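Local coordinates for Arf-GAP domain and FG repeat-containing protein 1 (Homo sapiens, PDB 2OLM) that acts as a cofactor for HIV-1 Rev in moving viral RNA to the cytoplasm and is required for vesicle docking or fusion during acrosome biogenesis, at residues Y38-M41 against T42-S45; S54-L58 against N59-R63. All coordinates share one frame; numbering follows the deposited sequence.

Contact 1 of 2, residues Y38-M41 against T42-S45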
loop_
_atom_site.group_PDB
_atom_site.type_symbol
_atom_site.label_atom_id
_atom_site.label_comp_id
_atom_site.label_asym_id
_atom_site.label_seq_id
_atom_site.Cartn_x
_atom_site.Cartn_y
_atom_site.Cartn_z
ATOM N N TYR A 38 -6.816 -1.925 10.291
ATOM C CA TYR A 38 -6.751 -0.578 10.877
ATOM C C TYR A 38 -5.525 -0.453 11.763
ATOM O O TYR A 38 -4.990 -1.436 12.235
ATOM C CB TYR A 38 -8.007 -0.274 11.717
ATOM C CG TYR A 38 -9.207 -0.058 10.802
ATOM C CD1 TYR A 38 -9.658 1.215 10.505
ATOM C CD2 TYR A 38 -9.818 -1.127 10.190
ATOM C CE1 TYR A 38 -10.688 1.424 9.628
ATOM C CE2 TYR A 38 -10.867 -0.926 9.302
ATOM C CZ TYR A 38 -11.275 0.340 9.026
ATOM O OH TYR A 38 -12.290 0.532 8.082
ATOM N N VAL A 39 -5.084 0.779 11.935
ATOM C CA VAL A 39 -4.160 1.089 13.037
ATOM C C VAL A 39 -4.924 1.789 14.140
ATOM O O VAL A 39 -5.797 2.636 13.914
ATOM C CB VAL A 39 -2.953 1.946 12.651
ATOM C CG1 VAL A 39 -1.943 1.137 11.763
ATOM C CG2 VAL A 39 -3.397 3.239 12.000
ATOM N N ASN A 40 -4.613 1.374 15.370
ATOM C CA ASN A 40 -5.128 1.996 16.563
ATOM C C ASN A 40 -4.086 3.002 16.981
ATOM O O ASN A 40 -3.054 2.657 17.557
ATOM C CB ASN A 40 -5.399 0.991 17.653
ATOM C CG ASN A 40 -5.830 1.616 18.927
ATOM O OD1 ASN A 40 -5.845 2.827 19.012
ATOM N ND2 ASN A 40 -6.190 0.796 19.939
ATOM N N MET A 41 -4.319 4.264 16.616
ATOM C CA MET A 41 -3.391 5.357 16.898
ATOM C C MET A 41 -3.294 5.742 18.356
ATOM O O MET A 41 -2.332 6.364 18.761
ATOM C CB MET A 41 -3.791 6.612 16.071
ATOM C CG MET A 41 -3.425 6.495 14.562
ATOM S SD MET A 41 -1.675 6.174 14.228
ATOM C CE MET A 41 -0.909 7.387 15.178
ATOM N N THR A 42 -4.272 5.361 19.150
ATOM C CA THR A 42 -4.233 5.607 20.586
ATOM C C THR A 42 -3.084 4.896 21.253
ATOM O O THR A 42 -2.411 5.476 22.115
ATOM C CB THR A 42 -5.589 5.239 21.224
ATOM O OG1 THR A 42 -6.617 6.093 20.701
ATOM C CG2 THR A 42 -5.549 5.322 22.759
ATOM N N VAL A 43 -2.825 3.630 20.866
ATOM C CA VAL A 43 -1.735 2.877 21.440
ATOM C C VAL A 43 -0.625 2.494 20.470
ATOM O O VAL A 43 0.449 2.062 20.918
ATOM C CB VAL A 43 -2.188 1.609 22.163
ATOM C CG1 VAL A 43 -3.194 1.956 23.280
ATOM C CG2 VAL A 43 -2.761 0.562 21.208
ATOM N N GLY A 44 -0.840 2.670 19.155
ATOM C CA GLY A 44 0.183 2.318 18.166
ATOM C C GLY A 44 0.178 0.874 17.722
ATOM O O GLY A 44 1.248 0.292 17.499
ATOM N N SER A 45 -0.997 0.277 17.607
ATOM C CA SER A 45 -1.159 -1.143 17.265
ATOM C C SER A 45 -1.830 -1.281 15.919
ATOM O O SER A 45 -2.380 -0.335 15.354
ATOM C CB SER A 45 -1.987 -1.880 18.316
ATOM O OG SER A 45 -3.267 -1.307 18.370
HETATM O O HOH W 1 -5.346 -2.064 20.080
#
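N40 faces both G44 and S45 across the tight turn between strands 38-40 and 45-47, a G1 beta bulge within the predicted C4-type zinc finger of the Arf-GAP domain. N40 and S45 form an antiparallel hydrogen-bonded pair: N40 N gives its hydrogen to S45 O at 2.8 Å, and N40 O accepts from S45 N. The same N40 O takes a second bond, 2.7 Å from G44 N and nearly in line with the C=O. G44 has a positive phi of 86°, the backbone form expected of glycine at the first bulge position. The N40 side chain folds back over the turn. N40 CB rests 3.2 Å from S45 OG. CG lies anti to the backbone N (chi1 176°), which carries the amide over T42 and V43. N40 OD1 accepts from T42 N at 3.0 Å, the donor tilted 30° from the amide plane, and also touches T42 CB. N40 ND2 passes V43 CG2 at 3.7 Å and is hydrogen-bonded to H62 ND1, which helps fix the amide's rotation. T42 OG1 turns to another partner, R63 N, while the M41 side chain packs on K65 and on E76 and F79 of helix 74-82. One water completes the link between the paired residues, accepting from N40 ND2 at 3.0 Å and lying 2.8 Å from S45 OG.

Contact 2 of 2, residues S54-L58 against N59-R63. With SO4 (sulfate ion), chain C.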
loop_
_atom_site.group_PDB
_atom_site.type_symbol
_atom_site.label_atom_id
_atom_site.label_comp_id
_atom_site.label_asym_id
_atom_site.label_seq_id
_atom_site.Cartn_x
_atom_site.Cartn_y
_atom_site.Cartn_z
ATOM N N SER A 54 -15.139 -2.652 18.327
ATOM C CA SER A 54 -15.197 -2.738 19.787
ATOM C C SER A 54 -14.369 -1.648 20.509
ATOM O O SER A 54 -14.802 -1.130 21.539
ATOM C CB SER A 54 -14.771 -4.119 20.280
ATOM O OG SER A 54 -15.724 -5.084 19.816
ATOM N N LEU A 55 -13.218 -1.313 19.950
ATOM C CA LEU A 55 -12.366 -0.231 20.473
ATOM C C LEU A 55 -13.094 1.094 20.447
ATOM O O LEU A 55 -12.850 1.973 21.319
ATOM C CB LEU A 55 -11.111 -0.143 19.642
ATOM C CG LEU A 55 -10.042 -1.249 19.912
ATOM C CD1 LEU A 55 -9.027 -1.337 18.769
ATOM C CD2 LEU A 55 -9.326 -1.046 21.288
ATOM N N ARG A 56 -13.954 1.291 19.455
ATOM C CA ARG A 56 -14.799 2.516 19.413
ATOM C C ARG A 56 -15.906 2.536 20.467
ATOM O O ARG A 56 -16.521 3.593 20.707
ATOM C CB ARG A 56 -15.413 2.728 18.020
ATOM C CG ARG A 56 -14.395 2.940 16.964
ATOM C CD ARG A 56 -13.573 4.149 17.173
ATOM N NE ARG A 56 -14.373 5.354 17.315
ATOM C CZ ARG A 56 -13.889 6.541 17.676
ATOM N NH1 ARG A 56 -12.602 6.734 17.978
ATOM N NH2 ARG A 56 -14.738 7.567 17.758
ATOM N N GLY A 57 -16.153 1.412 21.089
ATOM C CA GLY A 57 -17.132 1.343 22.180
ATOM C C GLY A 57 -16.548 1.628 23.545
ATOM O O GLY A 57 -17.283 1.742 24.532
ATOM N N LEU A 58 -15.218 1.773 23.655
ATOM C CA LEU A 58 -14.639 2.204 24.914
ATOM C C LEU A 58 -14.935 3.684 25.121
ATOM O O LEU A 58 -15.233 4.405 24.206
ATOM C CB LEU A 58 -13.136 1.973 24.897
ATOM C CG LEU A 58 -12.644 0.522 24.723
ATOM C CD1 LEU A 58 -11.180 0.414 24.629
ATOM C CD2 LEU A 58 -13.151 -0.301 25.945
ATOM N N ASN A 59 -14.883 4.089 26.377
ATOM C CA ASN A 59 -14.988 5.490 26.715
ATOM C C ASN A 59 -13.844 5.923 27.629
ATOM O O ASN A 59 -13.747 5.437 28.757
ATOM C CB ASN A 59 -16.301 5.783 27.394
ATOM C CG ASN A 59 -16.627 7.245 27.378
ATOM O OD1 ASN A 59 -16.019 8.037 26.633
ATOM N ND2 ASN A 59 -17.626 7.630 28.185
ATOM N N PRO A 60 -12.924 6.773 27.161
ATOM C CA PRO A 60 -12.910 7.322 25.809
ATOM C C PRO A 60 -12.553 6.267 24.758
ATOM O O PRO A 60 -11.824 5.304 25.052
ATOM C CB PRO A 60 -11.843 8.432 25.869
ATOM C CG PRO A 60 -11.556 8.621 27.342
ATOM C CD PRO A 60 -11.808 7.293 27.945
ATOM N N PRO A 61 -13.053 6.457 23.530
ATOM C CA PRO A 61 -12.791 5.449 22.501
ATOM C C PRO A 61 -11.422 5.554 21.924
ATOM O O PRO A 61 -10.869 6.650 21.858
ATOM C CB PRO A 61 -13.810 5.789 21.408
ATOM C CG PRO A 61 -14.052 7.260 21.584
ATOM C CD PRO A 61 -13.931 7.548 23.017
ATOM N N HIS A 62 -10.879 4.455 21.428
ATOM C CA HIS A 62 -9.584 4.465 20.754
ATOM C C HIS A 62 -9.739 4.925 19.296
ATOM O O HIS A 62 -10.788 4.670 18.684
ATOM C CB HIS A 62 -8.894 3.114 20.846
ATOM C CG HIS A 62 -8.386 2.784 22.221
ATOM N ND1 HIS A 62 -7.289 1.982 22.440
ATOM C CD2 HIS A 62 -8.785 3.208 23.448
ATOM C CE1 HIS A 62 -7.073 1.881 23.740
ATOM N NE2 HIS A 62 -7.953 2.623 24.375
ATOM N N ARG A 63 -8.710 5.568 18.787
ATOM C CA ARG A 63 -8.727 6.197 17.486
ATOM C C ARG A 63 -8.178 5.254 16.458
ATOM O O ARG A 63 -6.987 5.038 16.396
ATOM C CB ARG A 63 -7.867 7.455 17.536
ATOM C CG ARG A 63 -7.991 8.369 16.347
ATOM C CD ARG A 63 -9.337 9.042 16.237
ATOM N NE ARG A 63 -9.269 10.046 15.175
ATOM C CZ ARG A 63 -9.479 9.813 13.893
ATOM N NH1 ARG A 63 -9.932 8.650 13.458
ATOM N NH2 ARG A 63 -9.294 10.776 13.025
HETATM S S SO4 C . -10.008 9.094 9.669
HETATM O O1 SO4 C . -9.393 10.307 10.214
HETATM O O2 SO4 C . -9.006 8.240 9.111
HETATM O O3 SO4 C . -10.962 9.546 8.632
HETATM O O4 SO4 C . -10.764 8.364 10.733
HETATM O O HOH W 2 -10.680 8.227 19.513
#
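The R56 guanidinium carries P61 CB over the centre of one face, 3.7 Å above the plane, with H62 O and R63 CA at its edge. Bends at chi2 and chi3 curl the R56 chain back so that R56 NH1 reaches H62 O at 2.8 Å, approaching from above the carbonyl plane. A water bridges R56 NH1 to P61 O. The H62 ring takes L58 CD1 over one face in a CH-pi contact, 4.1 Å from the ring centroid, and L55 CD2 approaches it obliquely. The R63 guanidinium meets a sulfate at its edge, the sulfur in its plane: R63 NH1 to O4 and R63 NH2 to O1 are nearly straight bonds, each 2.9 Å long. The sulfate probably comes from the crystallisation liquor. In the backbone, a type I turn from L55 to L58 and the cis peptide before P60 bring the chain back, and H62 N bonds to L55 O at 3.2 Å. The segment thus reverses direction between helix 49-55, which holds zinc ligand C51, and strand 64-66. Helix 109-121 borders it, with Q117 and E121 against L58 and the Y120 ring edge-to-face with H62, while V64 of strand 64-66 touches L55 and R56.

After helix 3-20 and zinc ligands C28 and C31, the chain reaches contact 1, which closes the short turn from strand 38-40 into strand 45-47. It then supplies zinc ligand C48, runs through helix 49-55, which carries C51, and turns back in contact 2 before entering strand 64-66. The two loops lie in series, neither enclosing nor crossing the other, with centres about 11 Å apart. They nevertheless meet in space, because strand 38-40 is the middle strand of the sheet and pairs with 64-66 on its other edge. M41 N lies 2.8 Å from R63 O, a probable hydrogen bond that continues this pairing. Together they tie the zinc-finger hairpin and helix 49-55 to the third strand.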